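Local coordinates for protein ethanolamine kinase Pv091845 (PDB 2QG7) that probably phosphorylates ethanolamine, the first step in making phosphatidylethanolamine by this route in the malaria parasite Plasmodium vivax, at residues D[359-365]-D[409-414]. Residues are numbered along the deposited sequence; the frame is centred on the assembly and turned at random.
Sequences ERAYDIA and EIQPFY
The F413 ring lies flat against the first turn of helix 360-369, offering a broad apolar face to its methyl and backbone. Over one face stand the methyl of A361, a CH-pi contact with CB 3.9 Å from the ring centroid, and the backbone N of Y362, 3.5 Å from F413 CD2. With CG beside its own backbone N (chi1 -73°), F413 reaches toward the N-cap residue E359, whose CB meets F413 CE2 obliquely at 3.7 Å. The carboxylate of E359 turns elsewhere, to S234 and W237.

Alanine suits positions 361 and 365, one helical turn apart, because a lone methyl lets the chains come close: A365 CB lies 3.4 Å from I410 O and also sits over one face of the Y414 ring. The CG2 branch of I410 packs beside A361, 3.8 Å from its CB, and touches I364 CB.

In the helical lobe of this kinase-like fold, the contact sets the helix that follows strand 356-359 against the junction of helices 400-410 and 413-430.

R360 and E409, long and oppositely charged, add a salt bridge. Their chains cross at about a right angle, with the guanidinium and carboxylate planes turned 35° apart. R360 NE meets the syn side of E409 OE2 at 3.3 Å, somewhat out of the carboxylate plane, while R360 NH2 bonds E409 OE1 weakly. S288 OG also bonds E409 OE2 and A361 N, tying E409 to the helix start.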
loop_
_atom_site.group_PDB
_atom_site.type_symbol
_atom_site.label_atom_id
_atom_site.label_comp_id
_atom_site.label_asym_id
_atom_site.label_seq_id
_atom_site.Cartn_x
_atom_site.Cartn_y
_atom_site.Cartn_z
ATOM N N GLU D 359 22.317 14.569 -11.203
ATOM C CA GLU D 359 23.273 13.523 -10.918
ATOM C C GLU D 359 22.895 12.247 -11.645
ATOM O O GLU D 359 21.750 11.823 -11.607
ATOM C CB GLU D 359 23.309 13.255 -9.417
ATOM C CG GLU D 359 23.928 14.377 -8.563
ATOM C CD GLU D 359 22.956 15.455 -8.129
ATOM O OE1 GLU D 359 21.849 15.590 -8.741
ATOM O OE2 GLU D 359 23.277 16.193 -7.150
ATOM N N ARG D 360 23.876 11.623 -12.288
ATOM C CA ARG D 360 23.674 10.404 -13.039
ATOM C C ARG D 360 23.249 9.278 -12.151
ATOM O O ARG D 360 22.618 8.311 -12.619
ATOM C CB ARG D 360 24.930 10.015 -13.854
ATOM C CG ARG D 360 26.216 9.811 -13.046
ATOM C CD ARG D 360 27.193 8.870 -13.730
ATOM N NE ARG D 360 28.350 8.526 -12.882
ATOM C CZ ARG D 360 29.423 7.800 -13.253
ATOM N NH1 ARG D 360 29.532 7.321 -14.495
ATOM N NH2 ARG D 360 30.409 7.552 -12.373
ATOM N N ALA D 361 23.604 9.378 -10.874
ATOM C CA ALA D 361 23.312 8.324 -9.906
ATOM C C ALA D 361 21.822 8.354 -9.493
ATOM O O ALA D 361 21.235 7.295 -9.242
ATOM C CB ALA D 361 24.202 8.431 -8.726
ATOM N N TYR D 362 21.213 9.550 -9.467
ATOM C CA TYR D 362 19.760 9.653 -9.338
ATOM C C TYR D 362 18.941 8.852 -10.396
ATOM O O TYR D 362 18.004 8.127 -10.038
ATOM C CB TYR D 362 19.323 11.095 -9.341
ATOM C CG TYR D 362 17.848 11.210 -9.211
ATOM C CD1 TYR D 362 17.226 11.164 -7.947
ATOM C CD2 TYR D 362 17.045 11.343 -10.352
ATOM C CE1 TYR D 362 15.839 11.276 -7.822
ATOM C CE2 TYR D 362 15.641 11.422 -10.242
ATOM C CZ TYR D 362 15.054 11.401 -8.972
ATOM O OH TYR D 362 13.679 11.491 -8.893
ATOM N N ASP D 363 19.303 8.995 -11.675
ATOM C CA ASP D 363 18.592 8.344 -12.757
ATOM C C ASP D 363 18.681 6.830 -12.723
ATOM O O ASP D 363 17.739 6.149 -13.105
ATOM C CB ASP D 363 19.096 8.874 -14.095
ATOM C CG ASP D 363 17.990 9.033 -15.141
ATOM O OD1 ASP D 363 16.772 9.012 -14.781
ATOM O OD2 ASP D 363 18.369 9.194 -16.325
ATOM N N ILE D 364 19.792 6.303 -12.260
ATOM C CA ILE D 364 19.996 4.875 -12.152
ATOM C C ILE D 364 19.260 4.266 -10.937
ATOM O O ILE D 364 18.603 3.231 -11.071
ATOM C CB ILE D 364 21.533 4.510 -12.108
ATOM C CG1 ILE D 364 22.254 5.161 -13.308
ATOM C CG2 ILE D 364 21.761 2.951 -12.040
ATOM C CD1 ILE D 364 23.801 5.163 -13.210
ATOM N N ALA D 365 19.378 4.901 -9.775
ATOM C CA ALA D 365 18.703 4.460 -8.557
ATOM C C ALA D 365 17.174 4.616 -8.654
ATOM O O ALA D 365 16.429 3.769 -8.154
ATOM C CB ALA D 365 19.263 5.202 -7.330
ATOM N N GLU D 409 28.007 4.822 -5.400
ATOM C CA GLU D 409 27.560 6.179 -5.710
ATOM C C GLU D 409 26.038 6.303 -5.764
ATOM O O GLU D 409 25.482 7.362 -5.438
ATOM C CB GLU D 409 28.150 6.587 -7.049
ATOM C CG GLU D 409 28.125 8.076 -7.342
ATOM C CD GLU D 409 28.622 8.352 -8.780
ATOM O OE1 GLU D 409 29.836 8.115 -9.034
ATOM O OE2 GLU D 409 27.828 8.832 -9.645
ATOM N N ILE D 410 25.368 5.225 -6.197
ATOM C CA ILE D 410 23.917 5.283 -6.480
ATOM C C ILE D 410 23.086 5.042 -5.220
ATOM O O ILE D 410 21.880 5.319 -5.186
ATOM C CB ILE D 410 23.453 4.302 -7.608
ATOM C CG1 ILE D 410 23.678 2.843 -7.207
ATOM C CG2 ILE D 410 24.146 4.630 -8.918
ATOM C CD1 ILE D 410 22.837 1.843 -7.990
ATOM N N GLN D 411 23.768 4.572 -4.183
ATOM C CA GLN D 411 23.158 3.942 -3.002
ATOM C C GLN D 411 22.266 4.892 -2.150
ATOM O O GLN D 411 21.154 4.534 -1.808
ATOM C CB GLN D 411 24.260 3.225 -2.196
ATOM C CG GLN D 411 23.891 1.881 -1.711
ATOM C CD GLN D 411 23.588 0.911 -2.789
ATOM O OE1 GLN D 411 22.672 0.080 -2.667
ATOM N NE2 GLN D 411 24.381 0.961 -3.847
ATOM N N PRO D 412 22.727 6.116 -1.852
ATOM C CA PRO D 412 21.805 7.030 -1.170
ATOM C C PRO D 412 20.721 7.696 -2.055
ATOM O O PRO D 412 19.869 8.422 -1.530
ATOM C CB PRO D 412 22.743 8.131 -0.663
ATOM C CG PRO D 412 23.905 8.133 -1.643
ATOM C CD PRO D 412 24.070 6.713 -2.084
ATOM N N PHE D 413 20.785 7.529 -3.380
ATOM C CA PHE D 413 19.822 8.155 -4.289
ATOM C C PHE D 413 18.516 7.349 -4.347
ATOM O O PHE D 413 17.503 7.846 -4.847
ATOM C CB PHE D 413 20.406 8.334 -5.704
ATOM C CG PHE D 413 21.423 9.422 -5.797
ATOM C CD1 PHE D 413 22.765 9.172 -5.478
ATOM C CD2 PHE D 413 21.050 10.708 -6.196
ATOM C CE1 PHE D 413 23.680 10.160 -5.565
ATOM C CE2 PHE D 413 21.993 11.740 -6.285
ATOM C CZ PHE D 413 23.292 11.466 -5.954
ATOM N N TYR D 414 18.557 6.124 -3.835
ATOM C CA TYR D 414 17.373 5.320 -3.653
ATOM C C TYR D 414 16.310 6.058 -2.804
ATOM O O TYR D 414 15.137 6.220 -3.224
ATOM C CB TYR D 414 17.767 4.043 -2.971
ATOM C CG TYR D 414 18.168 2.921 -3.881
ATOM C CD1 TYR D 414 17.191 2.116 -4.482
ATOM C CD2 TYR D 414 19.531 2.621 -4.110
ATOM C CE1 TYR D 414 17.533 1.063 -5.289
ATOM C CE2 TYR D 414 19.894 1.540 -4.931
ATOM C CZ TYR D 414 18.885 0.772 -5.505
ATOM O OH TYR D 414 19.192 -0.277 -6.309
#